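Local coordinates for protein anti-cleavage anti-greA transcription factor gfh1 (PDB 2F23) that inhibits all catalytic activities of RNA polymerase by partially occluding its substrate-binding site and preventing NTP binding, at residues A[14-19]-A[67-72]; A[91-96]-A[145-150]. One frame throughout, in Å; residues are numbered along the deposited sequence.

Interaction 1 (A[14-19]-A[67-72]); sequences RLMQQL and DILSRA
Helix segments 14-19 and 67-71 run roughly antiparallel, with their N-to-C directions 136° apart and their axes 10.3 Å apart at closest approach. The CA atoms come nearest at Met16 and Leu69, 7.3 Å apart. No hydrogen bond or salt bridge joins the two segments. Leu69 carries the contact. Its CG lies anti to the carbonyl carbon (chi1 -74°), and its two methyls meet different residues of helix 9-37. Leu69 CD2 rests against Leu15 CB at 3.7 Å. The other methyl, CD1, is met by two groups. Met16 reaches it with its terminal methyl, and Met16 CE lies 3.6 Å from Leu69 CD1. The Met16 chain starts with CG anti to the backbone N, then bends at chi2 and chi3, which brings its end closer to Leu69. One turn after Leu15, Leu19 CD2 lies 3.8 Å from Leu69 CD1. The Met16 and Leu19 side chains both cross that of Leu69 obliquely. Leu15 also points toward the other helix, and its side chain crosses that of Ile68 at about a right angle. There the methyls meet, Leu15 CD1 to Ile68 CG2, at 4.0 Å. Leu7 of strand 5-7 also packs on Leu15, and Val5 packs on Ile68. Away from the contact, Arg71 grips Asp67 side-on. Arg71 NE lies 2.9 Å from Asp67 OD2, and Arg71 NH2 takes Asp67 OD1. Arg71 NH1 also donates to Arg3 O. The arrangement joins the two arms of the Gre-family coiled coil near its base. Its chemistry implies a largely buried apolar seam held by shape and dispersion, with Met16 at its margin and charges kept off the interface.

Interaction 2 (A[91-96]-A[145-150]); sequences LEDPLS and GKREFR
Asp93 OD1 is held by two backbone N-H groups, Leu95 N and Ser96 N. Leu95 N lies 2.8 Å from Asp93 OD1, on its anti lone pair, and makes an Asx turn. Ser96 N comes from above the carboxylate plane. Asp93 OD2 forms a short salt bridge, 2.6 Å from Arg147 NH1, the two flat groups turned 27° apart. The Arg147 chain bends at chi2 and chi3 to reach it. Next to this, Glu92 and Arg150 form an antiparallel hydrogen-bonded pair, Arg150 N to Glu92 O being 2.8 Å. Their side chains lie alongside each other, and Glu92 OE2 sits at the edge of the guanidinium, 3.1 Å from Arg150 NH2. A water links Glu92 O, Glu92 OE2 and Arg150 NE. On the sheet's other face, CB of Leu91 packs against Phe149 CD2 at 3.7 Å. The Pro94 ring crosses the Glu148 side chain at about a right angle, with Pro94 CG 3.3 Å from Glu148 OE2, whose hydrogen-bond partner is Gln18. Strands 88-92 and 145-155 are neighbours in the C-terminal domain's sheet. The chemistry is consistent with Asp93 holding the turn that follows the strand pairing, and Arg147 probably steadies its negative charge.

Overall arrangement
Interaction 1 lies in the coiled-coil N-terminal region and interaction 2 in the C-terminal domain, and they meet where these two parts touch. Their centres are about 13 Å apart. Glu148 is the main polar link. Its OE2 probably accepts a hydrogen bond from Gln18 NE2, with Glu148 OE2 and Gln18 NE2 2.6 Å apart, while Leu15 CD2 lies 3.4 Å from Glu148 OE2. Arg14 is a long, weak ion-pair partner of Glu148. Ile68 CD1 lies 2.9 Å from Pro94 O. Leu15 and Ile68 thus take part in interaction 1 and also touch interaction 2. The protein switches between inactive and active orientations with pH, and these contacts belong to the conformation in this crystal.

Interaction 1 (A[14-19]-A[67-72])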
ATOM      1  N   ARG A  14      -2.986  -9.271  -4.869  1.00 10.79           N
ATOM      2  CA  ARG A  14      -3.105  -7.839  -5.091  1.00 10.80           C
ATOM      3  C   ARG A  14      -1.754  -7.186  -5.356  1.00 10.24           C
ATOM      4  O   ARG A  14      -1.616  -6.415  -6.301  1.00 10.96           O
ATOM      5  CB  ARG A  14      -3.773  -7.160  -3.897  1.00 15.49           C
ATOM      6  CG  ARG A  14      -5.174  -7.666  -3.607  1.00 19.18           C
ATOM      7  CD  ARG A  14      -5.889  -6.803  -2.573  1.00 24.45           C
ATOM      8  NE  ARG A  14      -6.545  -5.641  -3.170  1.00 29.80           N
ATOM      9  CZ  ARG A  14      -5.914  -4.576  -3.654  1.00 31.36           C
ATOM     10  NH1 ARG A  14      -4.592  -4.505  -3.618  1.00 34.58           N
ATOM     11  NH2 ARG A  14      -6.610  -3.576  -4.176  1.00 33.41           N
ATOM     12  N   LEU A  15      -0.764  -7.493  -4.523  1.00  9.19           N
ATOM     13  CA  LEU A  15       0.555  -6.907  -4.699  1.00  9.61           C
ATOM     14  C   LEU A  15       1.235  -7.346  -5.991  1.00  9.20           C
ATOM     15  O   LEU A  15       1.930  -6.551  -6.623  1.00  9.47           O
ATOM     16  CB  LEU A  15       1.443  -7.228  -3.493  1.00 10.47           C
ATOM     17  CG  LEU A  15       0.990  -6.555  -2.193  1.00 11.83           C
ATOM     18  CD1 LEU A  15       1.928  -6.952  -1.070  1.00 13.18           C
ATOM     19  CD2 LEU A  15       0.980  -5.041  -2.367  1.00 13.41           C
ATOM     20  N   MET A  16       1.053  -8.604  -6.386  1.00 10.55           N
ATOM     21  CA  MET A  16       1.669  -9.075  -7.626  1.00 11.21           C
ATOM     22  C   MET A  16       1.034  -8.362  -8.810  1.00 11.44           C
ATOM     23  O   MET A  16       1.723  -7.989  -9.762  1.00 11.14           O
ATOM     24  CB  MET A  16       1.508 -10.587  -7.797  1.00 12.96           C
ATOM     25  CG  MET A  16       2.140 -11.137  -9.084  1.00 14.31           C
ATOM     26  SD  MET A  16       3.941 -10.842  -9.221  1.00 13.43           S
ATOM     27  CE  MET A  16       4.448 -11.665  -7.753  1.00 10.88           C
ATOM     28  N   GLN A  17      -0.282  -8.179  -8.754  1.00 11.14           N
ATOM     29  CA  GLN A  17      -0.982  -7.483  -9.829  1.00 12.51           C
ATOM     30  C   GLN A  17      -0.473  -6.049  -9.876  1.00 12.81           C
ATOM     31  O   GLN A  17      -0.253  -5.498 -10.951  1.00 12.48           O
ATOM     32  CB  GLN A  17      -2.496  -7.491  -9.592  1.00 14.69           C
ATOM     33  CG  GLN A  17      -3.098  -8.888  -9.561  1.00 20.30           C
ATOM     34  CD  GLN A  17      -4.573  -8.892  -9.210  1.00 21.65           C
ATOM     35  OE1 GLN A  17      -5.018  -8.150  -8.336  1.00 23.06           O
ATOM     36  NE2 GLN A  17      -5.338  -9.746  -9.881  1.00 25.79           N
ATOM     37  N   GLN A  18      -0.282  -5.447  -8.706  1.00 10.61           N
ATOM     38  CA  GLN A  18       0.217  -4.079  -8.654  1.00 11.69           C
ATOM     39  C   GLN A  18       1.618  -4.020  -9.250  1.00 11.28           C
ATOM     40  O   GLN A  18       1.957  -3.074  -9.966  1.00 12.67           O
ATOM     41  CB  GLN A  18       0.250  -3.568  -7.216  1.00 12.43           C
ATOM     42  CG  GLN A  18       0.659  -2.107  -7.123  1.00 16.64           C
ATOM     43  CD  GLN A  18       0.708  -1.600  -5.700  1.00 18.88           C
ATOM     44  OE1 GLN A  18       0.886  -0.405  -5.462  1.00 21.85           O
ATOM     45  NE2 GLN A  18       0.555  -2.506  -4.741  1.00 15.75           N
ATOM     46  N   LEU A  19       2.436  -5.022  -8.945  1.00 10.62           N
ATOM     47  CA  LEU A  19       3.795  -5.081  -9.473  1.00 10.25           C
ATOM     48  C   LEU A  19       3.777  -5.154 -11.001  1.00 12.44           C
ATOM     49  O   LEU A  19       4.569  -4.497 -11.668  1.00 12.06           O
ATOM     50  CB  LEU A  19       4.539  -6.291  -8.904  1.00  9.85           C
ATOM     51  CG  LEU A  19       5.933  -6.596  -9.463  1.00  8.08           C
ATOM     52  CD1 LEU A  19       6.827  -5.373  -9.339  1.00 12.36           C
ATOM     53  CD2 LEU A  19       6.532  -7.770  -8.700  1.00 10.98           C
ATOM     54  N   ASP A  67      10.552  -6.729  -2.928  1.00 12.93           N
ATOM     55  CA  ASP A  67      11.087  -7.083  -1.619  1.00 15.76           C
ATOM     56  C   ASP A  67      10.033  -7.806  -0.790  1.00 16.10           C
ATOM     57  O   ASP A  67      10.283  -8.885  -0.248  1.00 17.07           O
ATOM     58  CB  ASP A  67      11.538  -5.829  -0.866  1.00 18.56           C
ATOM     59  CG  ASP A  67      12.096  -6.148   0.508  1.00 20.39           C
ATOM     60  OD1 ASP A  67      11.699  -5.478   1.484  1.00 25.12           O
ATOM     61  OD2 ASP A  67      12.934  -7.069   0.609  1.00 23.82           O
ATOM     62  N   ILE A  68       8.853  -7.205  -0.697  1.00 13.77           N
ATOM     63  CA  ILE A  68       7.765  -7.786   0.078  1.00 13.20           C
ATOM     64  C   ILE A  68       7.288  -9.117  -0.484  1.00 13.31           C
ATOM     65  O   ILE A  68       7.138 -10.091   0.249  1.00 11.86           O
ATOM     66  CB  ILE A  68       6.578  -6.817   0.154  1.00 13.95           C
ATOM     67  CG1 ILE A  68       7.037  -5.520   0.820  1.00 18.56           C
ATOM     68  CG2 ILE A  68       5.418  -7.456   0.919  1.00 16.31           C
ATOM     69  CD1 ILE A  68       5.968  -4.498   0.952  1.00 20.81           C
ATOM     70  N   LEU A  69       7.058  -9.161  -1.790  1.00 12.05           N
ATOM     71  CA  LEU A  69       6.585 -10.380  -2.427  1.00 12.74           C
ATOM     72  C   LEU A  69       7.570 -11.541  -2.355  1.00 13.43           C
ATOM     73  O   LEU A  69       7.171 -12.689  -2.152  1.00 14.90           O
ATOM     74  CB  LEU A  69       6.223 -10.092  -3.887  1.00 11.97           C
ATOM     75  CG  LEU A  69       4.918  -9.316  -4.088  1.00 12.01           C
ATOM     76  CD1 LEU A  69       4.815  -8.876  -5.539  1.00 12.61           C
ATOM     77  CD2 LEU A  69       3.721 -10.190  -3.706  1.00 12.17           C
ATOM     78  N   SER A  70       8.855 -11.244  -2.503  1.00 13.22           N
ATOM     79  CA  SER A  70       9.872 -12.285  -2.473  1.00 14.96           C
ATOM     80  C   SER A  70      10.099 -12.875  -1.085  1.00 15.02           C
ATOM     81  O   SER A  70      10.535 -14.021  -0.960  1.00 18.31           O
ATOM     82  CB  SER A  70      11.198 -11.742  -3.020  1.00 15.43           C
ATOM     83  OG  SER A  70      11.744 -10.758  -2.159  1.00 17.04           O
ATOM     84  N   ARG A  71       9.791 -12.106  -0.044  1.00 14.47           N
ATOM     85  CA  ARG A  71       9.999 -12.576   1.321  1.00 14.26           C
ATOM     86  C   ARG A  71       8.723 -13.008   2.022  1.00 15.04           C
ATOM     87  O   ARG A  71       8.758 -13.494   3.153  1.00 16.36           O
ATOM     88  CB  ARG A  71      10.681 -11.486   2.148  1.00 18.65           C
ATOM     89  CG  ARG A  71      12.043 -11.092   1.601  1.00 18.71           C
ATOM     90  CD  ARG A  71      12.824 -10.190   2.545  1.00 23.23           C
ATOM     91  NE  ARG A  71      12.175  -8.904   2.776  1.00 22.78           N
ATOM     92  CZ  ARG A  71      11.383  -8.636   3.809  1.00 23.60           C
ATOM     93  NH1 ARG A  71      11.136  -9.569   4.718  1.00 25.55           N
ATOM     94  NH2 ARG A  71      10.837  -7.434   3.932  1.00 25.18           N
ATOM     95  N   ALA A  72       7.598 -12.846   1.344  1.00 13.38           N
ATOM     96  CA  ALA A  72       6.315 -13.188   1.930  1.00 13.23           C
ATOM     97  C   ALA A  72       6.067 -14.666   2.188  1.00 13.57           C
ATOM     98  O   ALA A  72       6.484 -15.535   1.422  1.00 13.61           O
ATOM     99  CB  ALA A  72       5.197 -12.633   1.062  1.00 17.47           C
TER

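Interaction 2 (A[91-96]-A[145-150])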
ATOM      1  N   LEU A  91      -1.106  -1.702  10.827  1.00  6.69           N
ATOM      2  CA  LEU A  91      -0.984  -1.676   9.371  1.00  7.67           C
ATOM      3  C   LEU A  91       0.396  -1.200   8.938  1.00  9.06           C
ATOM      4  O   LEU A  91       1.067  -0.469   9.662  1.00 10.12           O
ATOM      5  CB  LEU A  91      -2.017  -0.713   8.789  1.00  9.74           C
ATOM      6  CG  LEU A  91      -3.487  -0.928   9.165  1.00  8.00           C
ATOM      7  CD1 LEU A  91      -4.287   0.316   8.813  1.00 11.71           C
ATOM      8  CD2 LEU A  91      -4.021  -2.152   8.447  1.00  8.93           C
ATOM      9  N   GLU A  92       0.813  -1.617   7.747  1.00  9.11           N
ATOM     10  CA  GLU A  92       2.102  -1.198   7.214  1.00 10.20           C
ATOM     11  C   GLU A  92       1.995  -0.972   5.715  1.00 10.13           C
ATOM     12  O   GLU A  92       1.571  -1.855   4.973  1.00  9.29           O
ATOM     13  CB  GLU A  92       3.185  -2.243   7.488  1.00 11.75           C
ATOM     14  CG  GLU A  92       4.542  -1.863   6.892  1.00 16.44           C
ATOM     15  CD  GLU A  92       5.572  -2.962   7.027  1.00 19.48           C
ATOM     16  OE1 GLU A  92       6.093  -3.164   8.145  1.00 21.91           O
ATOM     17  OE2 GLU A  92       5.854  -3.633   6.010  1.00 22.97           O
ATOM     18  N   ASP A  93       2.383   0.223   5.284  1.00 10.85           N
ATOM     19  CA  ASP A  93       2.361   0.596   3.877  1.00 12.00           C
ATOM     20  C   ASP A  93       3.473  -0.212   3.199  1.00 11.59           C
ATOM     21  O   ASP A  93       4.646  -0.078   3.545  1.00 11.19           O
ATOM     22  CB  ASP A  93       2.637   2.097   3.746  1.00 13.96           C
ATOM     23  CG  ASP A  93       2.474   2.602   2.329  1.00 16.33           C
ATOM     24  OD1 ASP A  93       2.917   1.902   1.397  1.00 17.93           O
ATOM     25  OD2 ASP A  93       1.916   3.708   2.149  1.00 20.22           O
ATOM     26  N   PRO A  94       3.115  -1.073   2.236  1.00 11.75           N
ATOM     27  CA  PRO A  94       4.112  -1.891   1.541  1.00 13.38           C
ATOM     28  C   PRO A  94       5.107  -1.124   0.680  1.00 14.19           C
ATOM     29  O   PRO A  94       6.187  -1.631   0.380  1.00 16.59           O
ATOM     30  CB  PRO A  94       3.255  -2.859   0.723  1.00 13.56           C
ATOM     31  CG  PRO A  94       2.021  -2.074   0.450  1.00 14.69           C
ATOM     32  CD  PRO A  94       1.755  -1.394   1.771  1.00 11.15           C
ATOM     33  N   LEU A  95       4.750   0.097   0.299  1.00 16.13           N
ATOM     34  CA  LEU A  95       5.626   0.910  -0.540  1.00 18.26           C
ATOM     35  C   LEU A  95       6.566   1.825   0.246  1.00 20.02           C
ATOM     36  O   LEU A  95       7.700   2.061  -0.175  1.00 20.94           O
ATOM     37  CB  LEU A  95       4.791   1.753  -1.513  1.00 19.59           C
ATOM     38  CG  LEU A  95       4.037   1.040  -2.644  1.00 21.98           C
ATOM     39  CD1 LEU A  95       5.028   0.305  -3.536  1.00 23.58           C
ATOM     40  CD2 LEU A  95       3.016   0.073  -2.076  1.00 24.88           C
ATOM     41  N   SER A  96       6.106   2.333   1.385  1.00 20.46           N
ATOM     42  CA  SER A  96       6.929   3.240   2.185  1.00 21.21           C
ATOM     43  C   SER A  96       7.425   2.641   3.495  1.00 22.39           C
ATOM     44  O   SER A  96       8.391   3.132   4.081  1.00 23.01           O
ATOM     45  CB  SER A  96       6.148   4.516   2.493  1.00 21.38           C
ATOM     46  OG  SER A  96       5.097   4.254   3.409  1.00 18.81           O
ATOM     47  N   GLY A 145      -5.384  10.859   2.764  1.00 24.68           N
ATOM     48  CA  GLY A 145      -5.650  10.440   1.401  1.00 23.07           C
ATOM     49  C   GLY A 145      -5.686   8.933   1.250  1.00 21.71           C
ATOM     50  O   GLY A 145      -5.657   8.203   2.240  1.00 21.60           O
ATOM     51  N   LYS A 146      -5.745   8.470   0.005  1.00 20.76           N
ATOM     52  CA  LYS A 146      -5.796   7.044  -0.298  1.00 20.40           C
ATOM     53  C   LYS A 146      -4.409   6.418  -0.185  1.00 19.58           C
ATOM     54  O   LYS A 146      -3.453   6.889  -0.798  1.00 20.50           O
ATOM     55  CB  LYS A 146      -6.352   6.838  -1.711  1.00 20.63           C
ATOM     56  CG  LYS A 146      -6.578   5.390  -2.122  1.00 24.90           C
ATOM     57  CD  LYS A 146      -7.028   5.321  -3.578  1.00 26.77           C
ATOM     58  CE  LYS A 146      -7.348   3.897  -4.016  1.00 28.86           C
ATOM     59  NZ  LYS A 146      -8.538   3.349  -3.309  1.00 31.59           N
ATOM     60  N   ARG A 147      -4.309   5.350   0.600  1.00 17.92           N
ATOM     61  CA  ARG A 147      -3.039   4.660   0.793  1.00 17.76           C
ATOM     62  C   ARG A 147      -3.268   3.157   0.861  1.00 15.83           C
ATOM     63  O   ARG A 147      -4.351   2.704   1.229  1.00 14.09           O
ATOM     64  CB  ARG A 147      -2.379   5.127   2.091  1.00 20.87           C
ATOM     65  CG  ARG A 147      -2.006   6.600   2.120  1.00 23.68           C
ATOM     66  CD  ARG A 147      -0.522   6.838   1.866  1.00 27.53           C
ATOM     67  NE  ARG A 147      -0.123   6.708   0.465  1.00 29.72           N
ATOM     68  CZ  ARG A 147       0.109   5.557  -0.161  1.00 31.17           C
ATOM     69  NH1 ARG A 147      -0.017   4.402   0.480  1.00 29.75           N
ATOM     70  NH2 ARG A 147       0.488   5.562  -1.432  1.00 31.63           N
ATOM     71  N   GLU A 148      -2.245   2.390   0.503  1.00 13.90           N
ATOM     72  CA  GLU A 148      -2.335   0.936   0.537  1.00 12.96           C
ATOM     73  C   GLU A 148      -1.632   0.418   1.787  1.00 12.02           C
ATOM     74  O   GLU A 148      -0.520   0.838   2.098  1.00 11.99           O
ATOM     75  CB  GLU A 148      -1.693   0.342  -0.721  1.00 16.07           C
ATOM     76  CG  GLU A 148      -1.550  -1.170  -0.706  1.00 17.00           C
ATOM     77  CD  GLU A 148      -1.095  -1.733  -2.044  1.00 18.93           C
ATOM     78  OE1 GLU A 148      -1.958  -2.127  -2.856  1.00 22.35           O
ATOM     79  OE2 GLU A 148       0.125  -1.772  -2.284  1.00 22.04           O
ATOM     80  N   PHE A 149      -2.290  -0.485   2.510  1.00  9.71           N
ATOM     81  CA  PHE A 149      -1.721  -1.048   3.730  1.00 10.50           C
ATOM     82  C   PHE A 149      -1.871  -2.552   3.825  1.00 10.28           C
ATOM     83  O   PHE A 149      -2.865  -3.120   3.381  1.00 10.50           O
ATOM     84  CB  PHE A 149      -2.392  -0.467   4.979  1.00  9.52           C
ATOM     85  CG  PHE A 149      -2.110   0.983   5.211  1.00 13.75           C
ATOM     86  CD1 PHE A 149      -3.002   1.955   4.767  1.00 17.11           C
ATOM     87  CD2 PHE A 149      -0.964   1.380   5.887  1.00 14.55           C
ATOM     88  CE1 PHE A 149      -2.753   3.304   4.995  1.00 19.00           C
ATOM     89  CE2 PHE A 149      -0.706   2.729   6.120  1.00 16.84           C
ATOM     90  CZ  PHE A 149      -1.604   3.691   5.672  1.00 18.02           C
ATOM     91  N   ARG A 150      -0.876  -3.187   4.428  1.00  9.82           N
ATOM     92  CA  ARG A 150      -0.906  -4.624   4.659  1.00  9.15           C
ATOM     93  C   ARG A 150      -1.272  -4.759   6.130  1.00  9.84           C
ATOM     94  O   ARG A 150      -0.760  -4.014   6.965  1.00 10.23           O
ATOM     95  CB  ARG A 150       0.474  -5.236   4.413  1.00 10.22           C
ATOM     96  CG  ARG A 150       0.581  -6.714   4.757  1.00 10.74           C
ATOM     97  CD  ARG A 150       1.926  -7.264   4.308  1.00 11.91           C
ATOM     98  NE  ARG A 150       3.033  -6.611   4.995  1.00 15.66           N
ATOM     99  CZ  ARG A 150       3.546  -7.025   6.149  1.00 16.60           C
ATOM    100  NH1 ARG A 150       3.052  -8.098   6.751  1.00 20.05           N
ATOM    101  NH2 ARG A 150       4.555  -6.366   6.701  1.00 17.89           N
TER
HETATM  102  O   HOH W   1       3.704  -3.843   4.205  1.00 16.43           O